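Local coordinates for entry-fusion complex associated protein OPG083 (Vaccinia virus, PDB 6CJ6) that serves in the vaccinia virus entry-fusion complex, which merges viral and cellular membranes and opens a pore for the virion core to enter the cytoplasm, at residues Glu88-Asp92 with Ser101-Lys105; Val67-Ile71 with Ile91-Pro97; Cys33-Ile37 with Asn141-Ala145. All coordinates share one frame; numbering follows the deposited sequence.

Contact 1 (Glu88-Asp92 with Ser101-Lys105); sequences EIGID and SKLEK. With PDO (1,3-propandiol), chain B; PDO (1,3-propandiol), chain Y; PDO (1,3-propandiol), chain Z; PGO (S-1,2-propanediol), chain C.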
loop_
_atom_site.group_PDB
_atom_site.type_symbol
_atom_site.label_atom_id
_atom_site.label_comp_id
_atom_site.label_asym_id
_atom_site.label_seq_id
_atom_site.Cartn_x
_atom_site.Cartn_y
_atom_site.Cartn_z
ATOM N N GLU A 88 -1.485 14.391 -3.018
ATOM C CA GLU A 88 -2.030 14.060 -1.705
ATOM C C GLU A 88 -1.197 12.986 -1.016
ATOM O O GLU A 88 -1.007 13.028 0.206
ATOM C CB GLU A 88 -3.491 13.629 -1.832
ATOM N N ILE A 89 -0.684 12.022 -1.781
ATOM C CA ILE A 89 0.136 10.968 -1.196
ATOM C C ILE A 89 1.546 11.470 -0.904
ATOM O O ILE A 89 2.154 11.095 0.105
ATOM C CB ILE A 89 0.120 9.710 -2.085
ATOM C CG1 ILE A 89 -1.238 9.012 -1.983
ATOM C CG2 ILE A 89 1.242 8.752 -1.700
ATOM C CD1 ILE A 89 -1.275 7.630 -2.602
ATOM N N GLY A 90 2.079 12.334 -1.765
ATOM C CA GLY A 90 3.414 12.863 -1.575
ATOM C C GLY A 90 4.441 12.236 -2.495
ATOM O O GLY A 90 5.577 11.983 -2.087
ATOM N N ILE A 91 4.051 11.981 -3.742
ATOM C CA ILE A 91 4.924 11.387 -4.749
ATOM C C ILE A 91 4.966 12.317 -5.955
ATOM O O ILE A 91 3.917 12.746 -6.448
ATOM C CB ILE A 91 4.434 9.984 -5.158
ATOM C CG1 ILE A 91 4.529 9.017 -3.974
ATOM C CG2 ILE A 91 5.224 9.463 -6.347
ATOM C CD1 ILE A 91 3.971 7.642 -4.260
ATOM N N ASP A 92 6.172 12.626 -6.424
ATOM C CA ASP A 92 6.355 13.462 -7.606
ATOM C C ASP A 92 6.406 12.565 -8.836
ATOM O O ASP A 92 7.248 11.668 -8.922
ATOM C CB ASP A 92 7.642 14.275 -7.488
ATOM C CG ASP A 92 7.692 15.440 -8.462
ATOM O OD1 ASP A 92 7.318 15.260 -9.640
ATOM O OD2 ASP A 92 8.106 16.543 -8.044
ATOM N N SER A 101 10.683 10.199 -2.046
ATOM C CA SER A 101 9.513 11.054 -2.152
ATOM C C SER A 101 9.238 11.752 -0.822
ATOM O O SER A 101 9.808 11.424 0.221
ATOM C CB SER A 101 8.292 10.229 -2.560
ATOM O OG SER A 101 8.032 9.207 -1.610
ATOM N N LYS A 102 8.352 12.748 -0.874
ATOM C CA LYS A 102 7.851 13.352 0.354
ATOM C C LYS A 102 7.097 12.336 1.202
ATOM O O LYS A 102 7.156 12.388 2.436
ATOM C CB LYS A 102 6.962 14.546 0.011
ATOM C CG LYS A 102 6.050 15.020 1.128
ATOM C CD LYS A 102 5.272 16.245 0.679
ATOM C CE LYS A 102 4.000 16.431 1.480
ATOM N NZ LYS A 102 3.174 17.521 0.892
ATOM N N LEU A 103 6.391 11.402 0.559
ATOM C CA LEU A 103 5.723 10.334 1.296
ATOM C C LEU A 103 6.704 9.595 2.194
ATOM O O LEU A 103 6.474 9.445 3.399
ATOM C CB LEU A 103 5.060 9.363 0.316
ATOM C CG LEU A 103 4.573 8.040 0.925
ATOM C CD1 LEU A 103 3.441 8.281 1.909
ATOM C CD2 LEU A 103 4.150 7.057 -0.154
ATOM N N GLU A 104 7.826 9.148 1.623
ATOM C CA GLU A 104 8.794 8.367 2.385
ATOM C C GLU A 104 9.416 9.185 3.510
ATOM O O GLU A 104 9.606 8.681 4.623
ATOM C CB GLU A 104 9.870 7.822 1.447
ATOM C CG GLU A 104 11.001 7.099 2.152
ATOM C CD GLU A 104 11.889 6.344 1.188
ATOM O OE1 GLU A 104 11.727 6.526 -0.037
ATOM O OE2 GLU A 104 12.741 5.563 1.657
ATOM N N LYS A 105 9.744 10.449 3.243
ATOM C CA LYS A 105 10.268 11.295 4.308
ATOM C C LYS A 105 9.220 11.526 5.388
ATOM O O LYS A 105 9.540 11.513 6.583
ATOM C CB LYS A 105 10.781 12.616 3.733
ATOM C CG LYS A 105 12.012 12.454 2.854
ATOM C CD LYS A 105 12.373 13.742 2.145
ATOM C CE LYS A 105 13.623 13.568 1.281
ATOM N NZ LYS A 105 13.870 14.762 0.427
HETATM C C1 PDO B . 9.921 18.282 -9.772
HETATM O O1 PDO B . 9.278 17.241 -10.516
HETATM C C2 PDO B . 9.311 19.627 -10.148
HETATM C C3 PDO B . 9.226 20.547 -8.937
HETATM O O3 PDO B . 8.360 21.648 -9.233
HETATM C C1 PDO Y . 13.362 9.848 9.598
HETATM O O1 PDO Y . 14.729 9.533 9.880
HETATM C C2 PDO Y . 13.263 11.288 9.106
HETATM C C3 PDO Y . 12.213 11.418 8.009
HETATM O O3 PDO Y . 12.436 12.629 7.278
HETATM C C1 PDO Z . -6.441 11.556 -0.405
HETATM O O1 PDO Z . -5.723 11.301 -1.617
HETATM C C2 PDO Z . -5.456 11.874 0.713
HETATM C C3 PDO Z . -6.052 12.873 1.697
HETATM O O3 PDO Z . -5.004 13.659 2.274
HETATM C C1 PGO C . 7.130 14.851 -4.166
HETATM C C2 PGO C . 5.747 15.432 -3.974
HETATM C C3 PGO C . 5.595 16.229 -5.201
HETATM O O1 PGO C . 8.107 14.485 -3.209
HETATM O O2 PGO C . 5.520 16.290 -2.839
#
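Leu-103 lies against the end of helix 79-89, where Ile-89, Gly-90 and Ile-91 all meet it. Its CG is anti to the backbone N (chi1 168°), which lays the branched end alongside Ile-89, the two side chains pointing the same way. CD2 does the apolar touching, 3.7 Å from Ile-89 CG2 and, less closely, 4.2 Å from Ile-91 CD1. On the flank of the same side chain, Leu-103 CB rests 3.4 Å from the carbonyl O of Ile-89.

The one hydrogen bond between the segments runs from Leu-103 N to Gly-90 O, 2.8 Å long with an angle of 155° at the hydrogen; the donor sits somewhat off the carbonyl plane. Ser-101 CB packs against this same oxygen, Gly-90 O, at 3.3 Å. Gly-90 itself has left helical geometry. With positive phi and no side chain, it lets the two backbones come together, Gly-90 CA lying 4.5 Å from Leu-103 CA.

Ser-101 turns its hydroxyl back over the start of the second helix: with chi1 at 59°, OG takes the Glu-104 N-H at 3.2 Å in a nearly straight bond. Lys-102 N, in the first turn, is met by a propanediol, probably from the crystallisation liquor. Further out, Ile-89 reaches Ile-154 and Leu-103 reaches Thr-153 of helix 145-158, while Glu-104 pairs with Arg-60 in a salt bridge.

This is a turn-and-cap connection between two consecutive helices: a glycine ends helix 79-89, and its carbonyl receives a first-turn N-H of helix 102-113, which begins with a serine N-cap.

Contact 2 (Val67-Ile71 with Ile91-Pro97); sequences VESFI and IDLDDVP. With PDO (1,3-propandiol), chain B; EOH (ethanol), chain D.
The contact belongs to the apolar seam where the loop joining helices 79-89 and 102-113 folds back over helix 59-74. Phe-70 and Ile-91 meet at its buried end. With Phe-70 CG anti to the backbone N (chi1 176°), the ring swings out to the loop, and Ile-91 CD1 lies over one face, 4.0 Å from the ring centroid and 28° off the normal, a CH-pi contact. The same methyl, Ile-91 CD1, is 4.0 Å from Val-67 CG2, so it fits between the valine and the ring.

Leu-93 brings CD2 to 4.1 Å from Ile-71 CG1, the two side chains running antiparallel past one another, and also reaches Phe-70 CE2. At the far end, Pro-97 turns its ring to the helix: Pro-97 CB is 3.6 Å from Glu-68 CG, the two side chains crossing at about a right angle. From Asp-92 to Asp-94 the loop is shaped by an Asx turn of its own, in which Asp-92 OD1 accepts from Asp-94 N at 2.9 Å.

No hydrogen bond joins the two segments, so the loop is held to the helix by apolar contacts.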
loop_
_atom_site.group_PDB
_atom_site.type_symbol
_atom_site.label_atom_id
_atom_site.label_comp_id
_atom_site.label_asym_id
_atom_site.label_seq_id
_atom_site.Cartn_x
_atom_site.Cartn_y
_atom_site.Cartn_z
ATOM N N VAL A 67 6.935 2.953 -5.227
ATOM C CA VAL A 67 6.708 4.116 -6.080
ATOM C C VAL A 67 6.587 3.711 -7.546
ATOM O O VAL A 67 5.761 4.264 -8.284
ATOM C CB VAL A 67 7.789 5.185 -5.837
ATOM C CG1 VAL A 67 7.798 6.208 -6.959
ATOM C CG2 VAL A 67 7.544 5.873 -4.508
ATOM N N GLU A 68 7.398 2.745 -7.992
ATOM C CA GLU A 68 7.261 2.233 -9.352
ATOM C C GLU A 68 5.831 1.786 -9.617
ATOM O O GLU A 68 5.231 2.147 -10.636
ATOM C CB GLU A 68 8.213 1.057 -9.586
ATOM C CG GLU A 68 9.695 1.368 -9.486
ATOM C CD GLU A 68 10.559 0.190 -9.919
ATOM O OE1 GLU A 68 10.285 -0.388 -10.992
ATOM O OE2 GLU A 68 11.504 -0.164 -9.183
ATOM N N SER A 69 5.266 1.002 -8.693
ATOM C CA SER A 69 3.910 0.499 -8.875
ATOM C C SER A 69 2.896 1.636 -8.885
ATOM O O SER A 69 1.947 1.622 -9.677
ATOM C CB SER A 69 3.578 -0.514 -7.775
ATOM O OG SER A 69 4.530 -1.566 -7.731
ATOM N N PHE A 70 3.082 2.632 -8.016
ATOM C CA PHE A 70 2.156 3.759 -7.968
ATOM C C PHE A 70 2.130 4.504 -9.294
ATOM O O PHE A 70 1.059 4.781 -9.844
ATOM C CB PHE A 70 2.537 4.704 -6.828
ATOM C CG PHE A 70 1.683 5.942 -6.756
ATOM C CD1 PHE A 70 0.424 5.899 -6.179
ATOM C CD2 PHE A 70 2.143 7.149 -7.262
ATOM C CE1 PHE A 70 -0.363 7.037 -6.112
ATOM C CE2 PHE A 70 1.361 8.290 -7.196
ATOM C CZ PHE A 70 0.107 8.235 -6.622
ATOM N N ILE A 71 3.307 4.850 -9.819
ATOM C CA ILE A 71 3.377 5.524 -11.112
ATOM C C ILE A 71 2.787 4.643 -12.203
ATOM O O ILE A 71 2.006 5.105 -13.044
ATOM C CB ILE A 71 4.828 5.933 -11.418
ATOM C CG1 ILE A 71 5.284 7.032 -10.457
ATOM C CG2 ILE A 71 4.963 6.371 -12.869
ATOM C CD1 ILE A 71 6.785 7.168 -10.360
ATOM N N ILE A 91 4.051 11.981 -3.742
ATOM C CA ILE A 91 4.924 11.387 -4.749
ATOM C C ILE A 91 4.966 12.317 -5.955
ATOM O O ILE A 91 3.917 12.746 -6.448
ATOM C CB ILE A 91 4.434 9.984 -5.158
ATOM C CG1 ILE A 91 4.529 9.017 -3.974
ATOM C CG2 ILE A 91 5.224 9.463 -6.347
ATOM C CD1 ILE A 91 3.971 7.642 -4.260
ATOM N N ASP A 92 6.172 12.626 -6.424
ATOM C CA ASP A 92 6.355 13.462 -7.606
ATOM C C ASP A 92 6.406 12.565 -8.836
ATOM O O ASP A 92 7.248 11.668 -8.922
ATOM C CB ASP A 92 7.642 14.275 -7.488
ATOM C CG ASP A 92 7.692 15.440 -8.462
ATOM O OD1 ASP A 92 7.318 15.260 -9.640
ATOM O OD2 ASP A 92 8.106 16.543 -8.044
ATOM N N LEU A 93 5.508 12.809 -9.791
ATOM C CA LEU A 93 5.453 11.970 -10.983
ATOM C C LEU A 93 6.603 12.227 -11.951
ATOM O O LEU A 93 6.764 11.461 -12.907
ATOM C CB LEU A 93 4.105 12.148 -11.686
ATOM C CG LEU A 93 2.881 11.789 -10.839
ATOM C CD1 LEU A 93 1.596 12.151 -11.566
ATOM C CD2 LEU A 93 2.896 10.313 -10.472
ATOM N N ASP A 94 7.403 13.272 -11.729
ATOM C CA ASP A 94 8.553 13.544 -12.584
ATOM C C ASP A 94 9.848 12.943 -12.058
ATOM O O ASP A 94 10.698 12.536 -12.860
ATOM C CB ASP A 94 8.732 15.052 -12.783
ATOM C CG ASP A 94 7.674 15.650 -13.686
ATOM O OD1 ASP A 94 7.266 14.975 -14.654
ATOM O OD2 ASP A 94 7.249 16.796 -13.427
ATOM N N ASP A 95 10.027 12.883 -10.739
ATOM C CA ASP A 95 11.226 12.273 -10.183
ATOM C C ASP A 95 11.328 10.818 -10.634
ATOM O O ASP A 95 10.338 10.183 -11.008
ATOM C CB ASP A 95 11.198 12.314 -8.655
ATOM C CG ASP A 95 11.196 13.722 -8.097
ATOM O OD1 ASP A 95 11.673 14.648 -8.788
ATOM O OD2 ASP A 95 10.724 13.896 -6.952
ATOM N N VAL A 96 12.548 10.292 -10.606
ATOM C CA VAL A 96 12.755 8.878 -10.904
ATOM C C VAL A 96 12.200 8.067 -9.739
ATOM O O VAL A 96 12.258 8.520 -8.586
ATOM C CB VAL A 96 14.233 8.562 -11.181
ATOM C CG1 VAL A 96 14.746 9.407 -12.337
ATOM C CG2 VAL A 96 15.068 8.772 -9.931
ATOM N N PRO A 97 11.653 6.875 -9.989
ATOM C CA PRO A 97 11.030 6.100 -8.902
ATOM C C PRO A 97 11.957 5.792 -7.736
ATOM O O PRO A 97 11.471 5.318 -6.702
ATOM C CB PRO A 97 10.570 4.816 -9.603
ATOM C CG PRO A 97 10.422 5.201 -11.037
ATOM C CD PRO A 97 11.489 6.223 -11.299
HETATM C C1 PDO B . 9.921 18.282 -9.772
HETATM O O1 PDO B . 9.278 17.241 -10.516
HETATM C C2 PDO B . 9.311 19.627 -10.148
HETATM C C3 PDO B . 9.226 20.547 -8.937
HETATM O O3 PDO B . 8.360 21.648 -9.233
HETATM C C1 EOH D . 16.450 12.009 -9.658
HETATM C C2 EOH D . 17.218 11.504 -10.860
HETATM O O EOH D . 15.096 12.281 -10.036
#

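Contact 3 (Cys33-Ile37 with Asn141-Ala145); sequences CAIHI and NTGSA. With EDO (1,2-ethanediol), chain P.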
loop_
_atom_site.group_PDB
_atom_site.type_symbol
_atom_site.label_atom_id
_atom_site.label_comp_id
_atom_site.label_asym_id
_atom_site.label_seq_id
_atom_site.Cartn_x
_atom_site.Cartn_y
_atom_site.Cartn_z
ATOM N N CYS A 33 11.839 -10.274 10.252
ATOM C CA CYS A 33 10.878 -9.178 10.245
ATOM C C CYS A 33 10.970 -8.418 11.562
ATOM O O CYS A 33 10.583 -8.937 12.615
ATOM C CB CYS A 33 9.451 -9.692 10.032
ATOM S SG CYS A 33 9.103 -10.374 8.389
ATOM N N ALA A 34 11.499 -7.196 11.512
ATOM C CA ALA A 34 11.668 -6.406 12.725
ATOM C C ALA A 34 10.340 -5.944 13.304
ATOM O O ALA A 34 10.273 -5.634 14.499
ATOM C CB ALA A 34 12.562 -5.198 12.441
ATOM N N ILE A 35 9.288 -5.890 12.490
ATOM C CA ILE A 35 7.979 -5.421 12.924
ATOM C C ILE A 35 6.914 -6.298 12.281
ATOM O O ILE A 35 7.130 -6.902 11.227
ATOM C CB ILE A 35 7.772 -3.921 12.594
ATOM C CG1 ILE A 35 6.819 -3.273 13.599
ATOM C CG2 ILE A 35 7.247 -3.745 11.178
ATOM C CD1 ILE A 35 6.622 -1.789 13.389
ATOM N N HIS A 36 5.757 -6.379 12.936
ATOM C CA HIS A 36 4.636 -7.167 12.447
ATOM C C HIS A 36 3.354 -6.354 12.538
ATOM O O HIS A 36 3.224 -5.456 13.373
ATOM C CB HIS A 36 4.468 -8.464 13.242
ATOM C CG HIS A 36 5.584 -9.440 13.046
ATOM N ND1 HIS A 36 6.735 -9.416 13.805
ATOM C CD2 HIS A 36 5.730 -10.463 12.172
ATOM C CE1 HIS A 36 7.541 -10.386 13.409
ATOM N NE2 HIS A 36 6.954 -11.036 12.418
ATOM N N ILE A 37 2.408 -6.679 11.661
ATOM C CA ILE A 37 1.089 -6.054 11.680
ATOM C C ILE A 37 0.237 -6.806 12.695
ATOM O O ILE A 37 -0.080 -7.982 12.502
ATOM C CB ILE A 37 0.438 -6.073 10.294
ATOM C CG1 ILE A 37 1.333 -5.374 9.272
ATOM C CG2 ILE A 37 -0.932 -5.412 10.346
ATOM C CD1 ILE A 37 1.571 -3.917 9.569
ATOM N N ASN A 141 2.993 -6.832 4.998
ATOM C CA ASN A 141 3.961 -6.307 5.950
ATOM C C ASN A 141 5.361 -6.531 5.395
ATOM O O ASN A 141 5.731 -7.668 5.085
ATOM C CB ASN A 141 3.833 -7.031 7.289
ATOM C CG ASN A 141 4.915 -6.624 8.273
ATOM O OD1 ASN A 141 5.310 -5.458 8.325
ATOM N ND2 ASN A 141 5.413 -7.586 9.044
ATOM N N THR A 142 6.141 -5.458 5.273
ATOM C CA THR A 142 7.539 -5.583 4.881
ATOM C C THR A 142 8.499 -5.401 6.050
ATOM O O THR A 142 9.681 -5.117 5.833
ATOM C CB THR A 142 7.893 -4.640 3.731
ATOM O OG1 THR A 142 7.527 -3.297 4.074
ATOM C CG2 THR A 142 7.198 -5.084 2.448
ATOM N N GLY A 143 8.023 -5.571 7.282
ATOM C CA GLY A 143 8.904 -5.529 8.430
ATOM C C GLY A 143 9.551 -4.193 8.694
ATOM O O GLY A 143 10.568 -4.133 9.389
ATOM N N SER A 144 8.994 -3.115 8.157
ATOM C CA SER A 144 9.472 -1.768 8.423
ATOM C C SER A 144 8.280 -0.901 8.781
ATOM O O SER A 144 7.262 -0.923 8.083
ATOM C CB SER A 144 10.175 -1.190 7.197
ATOM O OG SER A 144 10.233 0.217 7.267
ATOM N N ALA A 145 8.404 -0.143 9.871
ATOM C CA ALA A 145 7.333 0.770 10.249
ATOM C C ALA A 145 7.159 1.871 9.211
ATOM O O ALA A 145 6.032 2.286 8.918
ATOM C CB ALA A 145 7.606 1.362 11.630
HETATM C C1 EDO P . 8.531 -14.039 8.907
HETATM O O1 EDO P . 8.085 -13.927 7.551
HETATM C C2 EDO P . 7.885 -12.945 9.747
HETATM O O2 EDO P . 8.133 -13.199 11.135
HETATM O O HOH W 1 12.591 -6.387 8.511
#
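Asn-141, Ile-35 and Gly-143 carry this contact. The carboxamide of Asn-141, its CG anti to the backbone N (chi1 174°), reaches across to the other segment, and ND2 donates to the carbonyl O of Ile-35 at 2.9 Å. That bond is nearly straight, 165° at the hydrogen, and the acceptor lies close to the amide plane of the asparagine.

The other end of the amide works inside its own loop: Asn-141 OD1 accepts from Gly-143 N at 2.9 Å, an Asx turn, though the N-H arrives well above the carbonyl plane and not on a lone pair. Both ends have further partners, ND2 at Asn-53 and OD1 at Asn-148, so the rotation of the amide is fixed from several directions. Beside it, Ile-37 CG1 packs 3.6 Å from Asn-141 CB, the two side chains passing in opposite senses.

Ile-35 splits its branches. CG2 presses on the turn, 3.4 Å from Gly-143 C, while CD1, at the end of an extended chain, reaches 3.7 Å from Ala-145 CB at the start of helix 145-158. Gly-143 has a positive phi, and its CA gives a C-H contact to the same oxygen, Ile-35 O, at 3.6 Å. Its CA also lies close to Cys-33, whose sulfur is tied to Cys-55 in a disulfide. A water spans the outer side, accepting from Ala-34 N and lying within hydrogen-bonding distance of Gly-143 O. Ser-144 then caps helix 145-158, its hydroxyl bonded to Ala-147 N and Glu-146.

The chemistry implies a polar joint with an apolar flank: one buried amide links the lead-in to strand 36-41 to the turn after strand 133-141, and Ile-35 packs against the turn and the start of helix 145-158.

Overall arrangement
Contacts 1 and 2 are neighbours, their centres 9 Å apart. They share Ile-91 and Asp-92, and Ile-89 CD1 of contact 1 touches Phe-70 CE1 of contact 2 at 3.7 Å. Together they fix the loop after helix 79-89 between helix 59-74 and the start of helix 102-113. Contact 3 stands apart, its centre 20 Å from that of contact 1 and 23 Å from that of contact 2, where strands 36-41 and 133-141 meet the start of helix 145-158. Its segments bracket both other contacts along the chain. The contacts thus lie at two separate places in the fold, a helical junction and a strand-to-helix turn, and helix 145-158 runs between them, meeting contact 1 as well.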